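Local coordinates for CRISPR-associated protein,CRISPR-associated endonuclease Cas9 (Corynebacterium diphtheriae, PDB 6JOO) that serves as a subtype II-C CRISPR endonuclease that binds guide RNA and cleaves matching double-stranded DNA with the help of magnesium ions, at residues Trp816-Asp826 with Leu895-Arg906; Glu841-Arg849 with Arg860-Lys868. One frame throughout, in Å; residues are numbered along the deposited sequence.

The C-terminal domain of this engineered Cas9 chain illustrates how one small antiparallel sheet can be built by nesting. Contact 1 joins residues 816-826 to 895-906 and so closes a long loop; contact 2, between 841-849 and 860-868, lies inside that loop. Their centres are 13 Å apart, and strands 822-824 and 847-855 are neighbours: Leu823 N lies 2.7 Å from Trp848 O and Val825 N 2.7 Å from Arg846 O, both probable hydrogen bonds. Each contact also reaches nucleic acid. Asp820 in contact 1 meets a guanine of RNA chain B, whereas Arg860 and Arg862 in contact 2 meet DNA chain C, consistent with a PAM-reading role for this domain.

Contact 1 of 2, residues Trp816-Asp826 with Leu895-Arg906; sequences WLVVDDELVVD and LFSDGNVTVVRR. With nucleotides of chain B.
Arg905 and Arg906 are each paired side-on with a carboxylate of the other segment, Asp821 and Glu822 respectively. Arg905 NE donates to Asp821 OD1 at 2.8 Å and Arg905 NH1 to Asp821 OD2 at 2.6 Å, on the syn sides of the carboxylate; a bend at chi2 (70°) brings the guanidinium back to this acid. The same NH1 lies over one face of the Trp816 indole, a cation-pi contact with planes 44° apart. Arg906 repeats the side-on grip, with Arg906 NH2 2.7 Å from Glu822 OE2. In the type II turn from Val818 to Asp821, which links strand 811-817 to strand 822-824, Asp820 OD2 accepts a hydrogen bond from N2 of G77 of chain B, at 2.8 Å.

Backbone pairing is antiparallel. Val824 and Thr902 exchange two hydrogen bonds, Val824 N to Thr902 O measuring 2.9 Å, and Asp826 N donates to Gly899 O. Apolar side chains fill in: Val903 CG2 touches both Leu817 CD2 (3.6 Å) and Leu823 CD2, while Val824 CG2 meets Val904 CG2 and Val825 CG1 meets Leu895 CD1.

In the antiparallel sheet of the Cas9 C-terminal domain, strand 822-824 runs between 902-904 and 847-855, with 924-925 beyond 902-904 and helix 892-898 packed against Leu859 and Leu861 through Leu895.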
loop_
_atom_site.group_PDB
_atom_site.type_symbol
_atom_site.label_atom_id
_atom_site.label_comp_id
_atom_site.label_asym_id
_atom_site.label_seq_id
_atom_site.Cartn_x
_atom_site.Cartn_y
_atom_site.Cartn_z
ATOM N N TRP A 816 -28.930 0.866 -0.014
ATOM C CA TRP A 816 -27.683 0.520 -0.674
ATOM C C TRP A 816 -26.975 -0.600 0.076
ATOM O O TRP A 816 -27.045 -0.690 1.304
ATOM C CB TRP A 816 -26.763 1.741 -0.786
ATOM C CG TRP A 816 -26.519 2.421 0.515
ATOM C CD1 TRP A 816 -27.236 3.449 1.049
ATOM C CD2 TRP A 816 -25.479 2.124 1.453
ATOM N NE1 TRP A 816 -26.708 3.814 2.262
ATOM C CE2 TRP A 816 -25.628 3.015 2.534
ATOM C CE3 TRP A 816 -24.437 1.192 1.484
ATOM C CZ2 TRP A 816 -24.776 2.999 3.635
ATOM C CZ3 TRP A 816 -23.592 1.179 2.578
ATOM C CH2 TRP A 816 -23.767 2.078 3.638
ATOM N N LEU A 817 -26.304 -1.460 -0.687
ATOM C CA LEU A 817 -25.464 -2.524 -0.162
ATOM C C LEU A 817 -24.006 -2.235 -0.480
ATOM O O LEU A 817 -23.683 -1.502 -1.419
ATOM C CB LEU A 817 -25.848 -3.887 -0.747
ATOM C CG LEU A 817 -27.178 -4.495 -0.325
ATOM C CD1 LEU A 817 -27.313 -5.884 -0.913
ATOM C CD2 LEU A 817 -27.276 -4.539 1.186
ATOM N N VAL A 818 -23.123 -2.838 0.314
ATOM C CA VAL A 818 -21.686 -2.687 0.148
ATOM C C VAL A 818 -21.038 -4.019 0.493
ATOM O O VAL A 818 -21.615 -4.855 1.193
ATOM C CB VAL A 818 -21.111 -1.541 1.019
ATOM C CG1 VAL A 818 -20.495 -2.080 2.299
ATOM C CG2 VAL A 818 -20.104 -0.729 0.229
ATOM N N VAL A 819 -19.835 -4.227 -0.042
ATOM C CA VAL A 819 -19.129 -5.477 0.208
ATOM C C VAL A 819 -18.828 -5.603 1.692
ATOM O O VAL A 819 -18.447 -4.629 2.350
ATOM C CB VAL A 819 -17.851 -5.548 -0.642
ATOM C CG1 VAL A 819 -16.880 -6.590 -0.095
ATOM C CG2 VAL A 819 -18.204 -5.865 -2.082
ATOM N N ASP A 820 -19.014 -6.813 2.223
ATOM C CA ASP A 820 -18.888 -7.138 3.641
ATOM C C ASP A 820 -20.079 -6.653 4.461
ATOM O O ASP A 820 -19.983 -6.530 5.687
ATOM C CB ASP A 820 -17.580 -6.602 4.233
ATOM C CG ASP A 820 -16.381 -7.455 3.847
ATOM O OD1 ASP A 820 -16.554 -8.692 3.793
ATOM O OD2 ASP A 820 -15.288 -6.909 3.581
ATOM N N ASP A 821 -21.208 -6.369 3.814
ATOM C CA ASP A 821 -22.455 -6.165 4.533
ATOM C C ASP A 821 -23.040 -7.510 4.936
ATOM O O ASP A 821 -22.912 -8.511 4.224
ATOM C CB ASP A 821 -23.465 -5.392 3.682
ATOM C CG ASP A 821 -23.768 -4.012 4.242
ATOM O OD1 ASP A 821 -23.612 -3.822 5.470
ATOM O OD2 ASP A 821 -24.160 -3.118 3.460
ATOM N N GLU A 822 -23.688 -7.520 6.093
ATOM C CA GLU A 822 -24.280 -8.719 6.665
ATOM C C GLU A 822 -25.763 -8.782 6.325
ATOM O O GLU A 822 -26.491 -7.800 6.508
ATOM C CB GLU A 822 -24.089 -8.743 8.181
ATOM C CG GLU A 822 -24.907 -9.809 8.904
ATOM C CD GLU A 822 -24.711 -9.768 10.409
ATOM O OE1 GLU A 822 -23.817 -9.029 10.876
ATOM O OE2 GLU A 822 -25.452 -10.474 11.124
ATOM N N LEU A 823 -26.207 -9.939 5.844
ATOM C CA LEU A 823 -27.604 -10.167 5.515
ATOM C C LEU A 823 -28.173 -11.281 6.381
ATOM O O LEU A 823 -27.467 -12.220 6.755
ATOM C CB LEU A 823 -27.791 -10.552 4.046
ATOM C CG LEU A 823 -27.250 -9.625 2.968
ATOM C CD1 LEU A 823 -27.577 -10.206 1.608
ATOM C CD2 LEU A 823 -27.825 -8.231 3.120
ATOM N N VAL A 824 -29.464 -11.172 6.680
ATOM C CA VAL A 824 -30.244 -12.265 7.249
ATOM C C VAL A 824 -31.213 -12.724 6.170
ATOM O O VAL A 824 -32.003 -11.923 5.658
ATOM C CB VAL A 824 -30.983 -11.837 8.527
ATOM C CG1 VAL A 824 -31.812 -12.982 9.069
ATOM C CG2 VAL A 824 -29.992 -11.370 9.569
ATOM N N VAL A 825 -31.137 -14.004 5.805
ATOM C CA VAL A 825 -31.868 -14.544 4.664
ATOM C C VAL A 825 -32.637 -15.785 5.092
ATOM O O VAL A 825 -32.104 -16.645 5.802
ATOM C CB VAL A 825 -30.918 -14.883 3.495
ATOM C CG1 VAL A 825 -31.696 -15.453 2.318
ATOM C CG2 VAL A 825 -30.119 -13.657 3.076
ATOM N N ASP A 826 -33.890 -15.882 4.646
ATOM C CA ASP A 826 -34.715 -17.076 4.831
ATOM C C ASP A 826 -34.525 -17.953 3.599
ATOM O O ASP A 826 -35.096 -17.690 2.538
ATOM C CB ASP A 826 -36.177 -16.692 5.041
ATOM C CG ASP A 826 -37.089 -17.897 5.232
ATOM O OD1 ASP A 826 -36.582 -19.014 5.476
ATOM O OD2 ASP A 826 -38.323 -17.721 5.130
ATOM N N LEU A 895 -34.125 -13.393 -4.612
ATOM C CA LEU A 895 -33.681 -13.343 -3.222
ATOM C C LEU A 895 -34.530 -12.384 -2.398
ATOM O O LEU A 895 -34.955 -12.711 -1.285
ATOM C CB LEU A 895 -32.208 -12.936 -3.167
ATOM C CG LEU A 895 -31.608 -12.613 -1.800
ATOM C CD1 LEU A 895 -31.484 -13.866 -0.960
ATOM C CD2 LEU A 895 -30.257 -11.937 -1.947
ATOM N N PHE A 896 -34.782 -11.188 -2.925
ATOM C CA PHE A 896 -35.465 -10.165 -2.145
ATOM C C PHE A 896 -36.973 -10.362 -2.133
ATOM O O PHE A 896 -37.652 -9.873 -1.222
ATOM C CB PHE A 896 -35.114 -8.781 -2.686
ATOM C CG PHE A 896 -33.711 -8.354 -2.372
ATOM C CD1 PHE A 896 -33.154 -8.643 -1.139
ATOM C CD2 PHE A 896 -32.945 -7.679 -3.308
ATOM C CE1 PHE A 896 -31.868 -8.257 -0.840
ATOM C CE2 PHE A 896 -31.652 -7.294 -3.014
ATOM C CZ PHE A 896 -31.113 -7.584 -1.778
ATOM N N SER A 897 -37.510 -11.074 -3.120
ATOM C CA SER A 897 -38.953 -11.271 -3.176
ATOM C C SER A 897 -39.407 -12.337 -2.190
ATOM O O SER A 897 -40.436 -12.176 -1.524
ATOM C CB SER A 897 -39.373 -11.634 -4.597
ATOM O OG SER A 897 -38.964 -10.631 -5.511
ATOM N N ASP A 898 -38.649 -13.428 -2.075
ATOM C CA ASP A 898 -39.049 -14.578 -1.273
ATOM C C ASP A 898 -38.029 -14.941 -0.199
ATOM O O ASP A 898 -38.138 -16.015 0.405
ATOM C CB ASP A 898 -39.300 -15.790 -2.180
ATOM C CG ASP A 898 -40.355 -15.519 -3.242
ATOM O OD1 ASP A 898 -41.356 -14.838 -2.933
ATOM O OD2 ASP A 898 -40.181 -15.986 -4.389
ATOM N N GLY A 899 -37.045 -14.084 0.060
ATOM C CA GLY A 899 -36.004 -14.425 1.009
ATOM C C GLY A 899 -36.156 -13.749 2.352
ATOM O O GLY A 899 -35.494 -14.136 3.321
ATOM N N ASN A 900 -37.020 -12.737 2.417
ATOM C CA ASN A 900 -37.256 -11.972 3.639
ATOM C C ASN A 900 -35.932 -11.475 4.223
ATOM O O ASN A 900 -35.551 -11.795 5.349
ATOM C CB ASN A 900 -38.037 -12.814 4.652
ATOM C CG ASN A 900 -38.724 -11.975 5.703
ATOM O OD1 ASN A 900 -39.240 -10.895 5.413
ATOM N ND2 ASN A 900 -38.736 -12.467 6.935
ATOM N N VAL A 901 -35.227 -10.691 3.415
ATOM C CA VAL A 901 -33.843 -10.314 3.682
ATOM C C VAL A 901 -33.804 -9.024 4.488
ATOM O O VAL A 901 -34.548 -8.076 4.210
ATOM C CB VAL A 901 -33.058 -10.172 2.363
ATOM C CG1 VAL A 901 -31.627 -9.722 2.629
ATOM C CG2 VAL A 901 -33.073 -11.479 1.586
ATOM N N THR A 902 -32.925 -8.992 5.490
ATOM C CA THR A 902 -32.678 -7.817 6.315
ATOM C C THR A 902 -31.186 -7.520 6.309
ATOM O O THR A 902 -30.371 -8.417 6.550
ATOM C CB THR A 902 -33.159 -8.028 7.755
ATOM O OG1 THR A 902 -34.507 -8.513 7.748
ATOM C CG2 THR A 902 -33.108 -6.725 8.533
ATOM N N VAL A 903 -30.835 -6.271 6.026
ATOM C CA VAL A 903 -29.450 -5.814 6.049
ATOM C C VAL A 903 -29.113 -5.384 7.470
ATOM O O VAL A 903 -29.800 -4.536 8.048
ATOM C CB VAL A 903 -29.246 -4.659 5.054
ATOM C CG1 VAL A 903 -27.784 -4.249 4.977
ATOM C CG2 VAL A 903 -29.776 -5.044 3.684
ATOM N N VAL A 904 -28.057 -5.963 8.034
ATOM C CA VAL A 904 -27.737 -5.820 9.451
ATOM C C VAL A 904 -26.444 -5.026 9.591
ATOM O O VAL A 904 -25.397 -5.436 9.076
ATOM C CB VAL A 904 -27.622 -7.190 10.138
ATOM C CG1 VAL A 904 -27.325 -7.032 11.618
ATOM C CG2 VAL A 904 -28.896 -7.975 9.932
ATOM N N ARG A 905 -26.519 -3.895 10.290
ATOM C CA ARG A 905 -25.357 -3.089 10.643
ATOM C C ARG A 905 -25.212 -3.077 12.157
ATOM O O ARG A 905 -26.210 -3.035 12.882
ATOM C CB ARG A 905 -25.476 -1.656 10.112
ATOM C CG ARG A 905 -25.062 -1.477 8.657
ATOM C CD ARG A 905 -26.033 -2.130 7.681
ATOM N NE ARG A 905 -25.579 -2.004 6.297
ATOM C CZ ARG A 905 -26.087 -1.153 5.412
ATOM N NH1 ARG A 905 -25.605 -1.111 4.176
ATOM N NH2 ARG A 905 -27.083 -0.347 5.758
ATOM N N ARG A 906 -23.970 -3.113 12.635
ATOM C CA ARG A 906 -23.695 -3.262 14.057
ATOM C C ARG A 906 -22.733 -2.182 14.538
ATOM O O ARG A 906 -22.013 -1.561 13.752
ATOM C CB ARG A 906 -23.109 -4.646 14.376
ATOM C CG ARG A 906 -23.917 -5.813 13.832
ATOM C CD ARG A 906 -23.265 -7.155 14.149
ATOM N NE ARG A 906 -24.055 -8.276 13.651
ATOM C CZ ARG A 906 -25.082 -8.816 14.302
ATOM N NH1 ARG A 906 -25.446 -8.332 15.480
ATOM N NH2 ARG A 906 -25.745 -9.835 13.771
ATOM P P G B 77 -9.598 2.699 8.669
ATOM O OP1 G B 77 -10.116 4.086 8.544
ATOM O OP2 G B 77 -10.124 1.794 9.723
ATOM O "O5'" G B 77 -9.781 1.912 7.293
ATOM C "C5'" G B 77 -10.274 2.570 6.129
ATOM C "C4'" G B 77 -11.623 2.042 5.690
ATOM O "O4'" G B 77 -11.546 0.607 5.477
ATOM C "C3'" G B 77 -12.785 2.268 6.660
ATOM O "O3'" G B 77 -13.968 2.539 5.913
ATOM C "C2'" G B 77 -12.925 0.912 7.338
ATOM O "O2'" G B 77 -14.207 0.651 7.867
ATOM C "C1'" G B 77 -12.586 -0.028 6.190
ATOM N N9 G B 77 -12.130 -1.352 6.601
ATOM C C8 G B 77 -11.234 -1.667 7.591
ATOM N N7 G B 77 -11.043 -2.952 7.706
ATOM C C5 G B 77 -11.860 -3.511 6.733
ATOM C C6 G B 77 -12.076 -4.866 6.377
ATOM O O6 G B 77 -11.565 -5.876 6.877
ATOM N N1 G B 77 -12.989 -4.986 5.330
ATOM C C2 G B 77 -13.613 -3.933 4.704
ATOM N N2 G B 77 -14.463 -4.243 3.712
ATOM N N3 G B 77 -13.420 -2.665 5.028
ATOM C C4 G B 77 -12.538 -2.534 6.041
#

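Contact 2 of 2, residues Glu841-Arg849 with Arg860-Lys868; sequences ELGTIRRWR and RLRPLQMSK. With nucleotides of chain C.
The antiparallel hairpin of strands 847-855 and 858-863 is joined here, at the end away from its connecting turn, where Arg849 pairs with Arg862 and Trp848 with Pro863. Arg849 N donates to Arg862 O (2.9 Å), almost in line with the carbonyl, and Arg862 N returns a bond to Arg849 O. One step on, Leu864 N reaches Arg847 O at 3.1 Å as the chain enters the type I turn from Pro863 to Met866.

Trp848 lies obliquely against this backbone, its CZ3 3.6 Å from Pro863 CD; Ile845 CG2 sits over one face of the indole, and Trp848 NE1 donates to Ile845 O from above the carbonyl plane. Selenomethionine Met866 points its extended side chain (chi2 170°) at two tips, SE to Leu842 CD2 and CE to Ile845 CD1, both 3.7 Å.

The paired strand also presents arginines to DNA. Arg862 NH2 binds OP2 of DG2 of chain C at 2.6 Å, its NH1 bonds OP1 and also bridges to Asp851, and Arg860 NE binds OP2 of DG3 of chain C at 2.9 Å.

Strand 858-863 is one of the two outermost strands of the five-stranded sheet, with 847-855 beside it and helix 877-884 lying against Trp848, Pro863 and Met866.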
loop_
_atom_site.group_PDB
_atom_site.type_symbol
_atom_site.label_atom_id
_atom_site.label_comp_id
_atom_site.label_asym_id
_atom_site.label_seq_id
_atom_site.Cartn_x
_atom_site.Cartn_y
_atom_site.Cartn_z
ATOM N N GLU A 841 -26.182 -30.753 5.737
ATOM C CA GLU A 841 -25.041 -31.271 6.484
ATOM C C GLU A 841 -24.661 -30.362 7.645
ATOM O O GLU A 841 -24.192 -30.846 8.681
ATOM C CB GLU A 841 -23.848 -31.466 5.545
ATOM C CG GLU A 841 -22.538 -31.805 6.247
ATOM C CD GLU A 841 -21.540 -32.477 5.323
ATOM O OE1 GLU A 841 -21.968 -33.031 4.289
ATOM O OE2 GLU A 841 -20.329 -32.453 5.631
ATOM N N LEU A 842 -24.870 -29.054 7.506
ATOM C CA LEU A 842 -24.370 -28.094 8.478
ATOM C C LEU A 842 -25.458 -27.359 9.249
ATOM O O LEU A 842 -25.139 -26.674 10.225
ATOM C CB LEU A 842 -23.464 -27.067 7.780
ATOM C CG LEU A 842 -21.965 -27.155 8.074
ATOM C CD1 LEU A 842 -21.469 -28.594 8.016
ATOM C CD2 LEU A 842 -21.177 -26.283 7.110
ATOM N N GLY A 843 -26.719 -27.484 8.855
ATOM C CA GLY A 843 -27.778 -26.730 9.486
ATOM C C GLY A 843 -28.188 -25.523 8.658
ATOM O O GLY A 843 -27.448 -25.032 7.802
ATOM N N THR A 844 -29.401 -25.043 8.922
ATOM C CA THR A 844 -29.934 -23.904 8.185
ATOM C C THR A 844 -29.050 -22.679 8.381
ATOM O O THR A 844 -28.676 -22.340 9.507
ATOM C CB THR A 844 -31.363 -23.611 8.642
ATOM O OG1 THR A 844 -32.182 -24.762 8.401
ATOM C CG2 THR A 844 -31.934 -22.421 7.884
ATOM N N ILE A 845 -28.706 -22.021 7.278
ATOM C CA ILE A 845 -27.831 -20.854 7.283
ATOM C C ILE A 845 -28.684 -19.638 6.957
ATOM O O ILE A 845 -29.123 -19.465 5.814
ATOM C CB ILE A 845 -26.679 -21.003 6.281
ATOM C CG1 ILE A 845 -25.994 -22.358 6.458
ATOM C CG2 ILE A 845 -25.690 -19.862 6.438
ATOM C CD1 ILE A 845 -24.995 -22.687 5.370
ATOM N N ARG A 846 -28.924 -18.788 7.955
ATOM C CA ARG A 846 -29.720 -17.591 7.745
ATOM C C ARG A 846 -28.910 -16.305 7.810
ATOM O O ARG A 846 -29.443 -15.245 7.468
ATOM C CB ARG A 846 -30.873 -17.527 8.760
ATOM C CG ARG A 846 -30.449 -17.614 10.212
ATOM C CD ARG A 846 -31.652 -17.851 11.119
ATOM N NE ARG A 846 -32.631 -16.770 11.047
ATOM C CZ ARG A 846 -32.649 -15.723 11.867
ATOM N NH1 ARG A 846 -33.578 -14.787 11.732
ATOM N NH2 ARG A 846 -31.738 -15.612 12.825
ATOM N N ARG A 847 -27.643 -16.364 8.212
ATOM C CA ARG A 847 -26.776 -15.191 8.251
ATOM C C ARG A 847 -25.740 -15.298 7.138
ATOM O O ARG A 847 -24.905 -16.210 7.148
ATOM C CB ARG A 847 -26.099 -15.049 9.615
ATOM C CG ARG A 847 -27.064 -14.791 10.761
ATOM C CD ARG A 847 -26.423 -13.943 11.850
ATOM N NE ARG A 847 -27.196 -13.983 13.089
ATOM C CZ ARG A 847 -28.146 -13.112 13.415
ATOM N NH1 ARG A 847 -28.794 -13.241 14.564
ATOM N NH2 ARG A 847 -28.449 -12.115 12.596
ATOM N N TRP A 848 -25.789 -14.359 6.192
ATOM C CA TRP A 848 -24.915 -14.364 5.029
ATOM C C TRP A 848 -24.161 -13.046 4.937
ATOM O O TRP A 848 -24.547 -12.040 5.537
ATOM C CB TRP A 848 -25.703 -14.608 3.736
ATOM C CG TRP A 848 -26.375 -15.944 3.692
ATOM C CD1 TRP A 848 -27.550 -16.291 4.294
ATOM C CD2 TRP A 848 -25.907 -17.116 3.017
ATOM N NE1 TRP A 848 -27.842 -17.607 4.034
ATOM C CE2 TRP A 848 -26.849 -18.137 3.252
ATOM C CE3 TRP A 848 -24.784 -17.403 2.234
ATOM C CZ2 TRP A 848 -26.706 -19.422 2.732
ATOM C CZ3 TRP A 848 -24.640 -18.680 1.720
ATOM C CH2 TRP A 848 -25.597 -19.674 1.971
ATOM N N ARG A 849 -23.075 -13.067 4.163
ATOM C CA ARG A 849 -22.199 -11.920 3.969
ATOM C C ARG A 849 -22.086 -11.596 2.485
ATOM O O ARG A 849 -21.989 -12.498 1.647
ATOM C CB ARG A 849 -20.805 -12.185 4.548
ATOM C CG ARG A 849 -19.826 -11.040 4.363
ATOM C CD ARG A 849 -18.408 -11.470 4.689
ATOM N NE ARG A 849 -18.037 -12.692 3.981
ATOM C CZ ARG A 849 -17.691 -13.828 4.578
ATOM N NH1 ARG A 849 -17.371 -14.890 3.848
ATOM N NH2 ARG A 849 -17.653 -13.900 5.902
ATOM N N ARG A 860 -23.189 -12.126 -4.875
ATOM C CA ARG A 860 -22.234 -13.141 -4.442
ATOM C C ARG A 860 -22.255 -13.183 -2.920
ATOM O O ARG A 860 -21.725 -12.282 -2.263
ATOM C CB ARG A 860 -20.825 -12.854 -4.957
ATOM C CG ARG A 860 -19.859 -14.008 -4.698
ATOM C CD ARG A 860 -18.396 -13.597 -4.819
ATOM N NE ARG A 860 -17.994 -13.318 -6.195
ATOM C CZ ARG A 860 -17.390 -14.193 -6.992
ATOM N NH1 ARG A 860 -17.118 -15.414 -6.551
ATOM N NH2 ARG A 860 -17.057 -13.845 -8.229
ATOM N N LEU A 861 -22.858 -14.230 -2.366
ATOM C CA LEU A 861 -23.008 -14.384 -0.928
ATOM C C LEU A 861 -22.306 -15.645 -0.453
ATOM O O LEU A 861 -22.247 -16.652 -1.160
ATOM C CB LEU A 861 -24.481 -14.441 -0.524
ATOM C CG LEU A 861 -25.382 -13.340 -1.081
ATOM C CD1 LEU A 861 -26.799 -13.504 -0.555
ATOM C CD2 LEU A 861 -24.828 -11.966 -0.735
ATOM N N ARG A 862 -21.788 -15.584 0.767
ATOM C CA ARG A 862 -21.142 -16.687 1.438
ATOM C C ARG A 862 -21.653 -16.748 2.883
ATOM O O ARG A 862 -22.094 -15.735 3.418
ATOM C CB ARG A 862 -19.614 -16.540 1.440
ATOM C CG ARG A 862 -18.973 -16.772 0.085
ATOM C CD ARG A 862 -17.467 -16.948 0.216
ATOM N NE ARG A 862 -16.817 -17.141 -1.078
ATOM C CZ ARG A 862 -16.302 -16.157 -1.807
ATOM N NH1 ARG A 862 -16.361 -14.908 -1.369
ATOM N NH2 ARG A 862 -15.725 -16.420 -2.974
ATOM N N PRO A 863 -21.621 -17.926 3.490
ATOM C CA PRO A 863 -22.041 -18.016 4.901
ATOM C C PRO A 863 -21.178 -17.123 5.781
ATOM O O PRO A 863 -19.948 -17.128 5.688
ATOM C CB PRO A 863 -21.847 -19.503 5.224
ATOM C CG PRO A 863 -21.940 -20.191 3.904
ATOM C CD PRO A 863 -21.318 -19.246 2.918
ATOM N N LEU A 864 -21.841 -16.342 6.640
ATOM C CA LEU A 864 -21.129 -15.331 7.420
ATOM C C LEU A 864 -20.189 -15.960 8.442
ATOM O O LEU A 864 -19.062 -15.485 8.629
ATOM C CB LEU A 864 -22.128 -14.402 8.118
ATOM C CG LEU A 864 -21.606 -13.443 9.197
ATOM C CD1 LEU A 864 -20.550 -12.495 8.638
ATOM C CD2 LEU A 864 -22.749 -12.657 9.832
ATOM N N GLN A 865 -20.627 -17.028 9.108
ATOM C CA GLN A 865 -19.933 -17.571 10.269
ATOM C C GLN A 865 -18.981 -18.711 9.922
ATOM O O GLN A 865 -18.580 -19.461 10.820
ATOM C CB GLN A 865 -20.953 -18.040 11.313
ATOM C CG GLN A 865 -21.887 -16.949 11.823
ATOM C CD GLN A 865 -23.070 -17.503 12.601
ATOM O OE1 GLN A 865 -23.408 -18.682 12.487
ATOM N NE2 GLN A 865 -23.706 -16.651 13.397
HETATM N N MSE A 866 -18.602 -18.861 8.657
HETATM C CA MSE A 866 -17.762 -19.997 8.278
HETATM C C MSE A 866 -16.491 -19.601 7.534
HETATM O O MSE A 866 -16.435 -18.563 6.877
HETATM C CB MSE A 866 -18.564 -20.984 7.435
HETATM C CG MSE A 866 -19.762 -21.530 8.165
HETATM SE SE MSE A 866 -20.949 -22.546 7.032
HETATM C CE MSE A 866 -22.573 -22.324 8.092
ATOM N N SER A 867 -15.473 -20.447 7.651
ATOM C CA SER A 867 -14.178 -20.232 7.032
ATOM C C SER A 867 -13.832 -21.425 6.151
ATOM O O SER A 867 -14.326 -22.535 6.351
ATOM C CB SER A 867 -13.093 -20.019 8.094
ATOM O OG SER A 867 -11.865 -19.641 7.501
ATOM N N LYS A 868 -12.967 -21.179 5.166
ATOM C CA LYS A 868 -12.611 -22.226 4.214
ATOM C C LYS A 868 -11.693 -23.272 4.834
ATOM O O LYS A 868 -11.699 -24.429 4.401
ATOM C CB LYS A 868 -11.940 -21.612 2.987
ATOM C CG LYS A 868 -12.688 -20.440 2.383
ATOM C CD LYS A 868 -11.913 -19.844 1.222
ATOM C CE LYS A 868 -10.500 -19.472 1.635
ATOM N NZ LYS A 868 -9.722 -18.909 0.499
ATOM P P DG C 2 -14.669 -13.399 -4.255
ATOM O OP1 DG C 2 -15.537 -12.848 -3.191
ATOM O OP2 DG C 2 -14.961 -14.738 -4.821
ATOM O "O5'" DG C 2 -14.566 -12.340 -5.453
ATOM C "C5'" DG C 2 -14.483 -10.951 -5.167
ATOM C "C4'" DG C 2 -14.135 -10.158 -6.413
ATOM O "O4'" DG C 2 -12.941 -10.710 -7.011
ATOM C "C3'" DG C 2 -15.186 -10.183 -7.513
ATOM O "O3'" DG C 2 -16.128 -9.130 -7.315
ATOM C "C2'" DG C 2 -14.346 -9.949 -8.763
ATOM C "C1'" DG C 2 -13.040 -10.666 -8.422
ATOM N N9 DG C 2 -12.946 -12.034 -8.938
ATOM C C8 DG C 2 -13.164 -13.201 -8.244
ATOM N N7 DG C 2 -12.993 -14.277 -8.965
ATOM C C5 DG C 2 -12.633 -13.794 -10.215
ATOM C C6 DG C 2 -12.320 -14.490 -11.407
ATOM O O6 DG C 2 -12.297 -15.713 -11.598
ATOM N N1 DG C 2 -12.009 -13.618 -12.445
ATOM C C2 DG C 2 -12.001 -12.250 -12.344
ATOM N N2 DG C 2 -11.675 -11.575 -13.454
ATOM N N3 DG C 2 -12.292 -11.583 -11.235
ATOM C C4 DG C 2 -12.597 -12.415 -10.215
ATOM P P DG C 3 -17.651 -9.299 -7.803
ATOM O OP1 DG C 3 -18.409 -8.109 -7.349
ATOM O OP2 DG C 3 -18.102 -10.639 -7.375
ATOM O "O5'" DG C 3 -17.553 -9.329 -9.407
ATOM C "C5'" DG C 3 -17.439 -8.115 -10.156
ATOM C "C4'" DG C 3 -16.788 -8.368 -11.515
ATOM O "O4'" DG C 3 -15.833 -9.435 -11.394
ATOM C "C3'" DG C 3 -17.746 -8.767 -12.629
ATOM O "O3'" DG C 3 -18.018 -7.636 -13.433
ATOM C "C2'" DG C 3 -16.992 -9.826 -13.435
ATOM C "C1'" DG C 3 -15.813 -10.228 -12.553
ATOM N N9 DG C 3 -15.859 -11.620 -12.139
ATOM C C8 DG C 3 -16.310 -12.106 -10.938
ATOM N N7 DG C 3 -16.234 -13.403 -10.842
ATOM C C5 DG C 3 -15.699 -13.803 -12.061
ATOM C C6 DG C 3 -15.387 -15.098 -12.539
ATOM O O6 DG C 3 -15.527 -16.185 -11.964
ATOM N N1 DG C 3 -14.861 -15.057 -13.825
ATOM C C2 DG C 3 -14.661 -13.911 -14.555
ATOM N N2 DG C 3 -14.141 -14.071 -15.777
ATOM N N3 DG C 3 -14.950 -12.693 -14.120
ATOM C C4 DG C 3 -15.462 -12.715 -12.869
#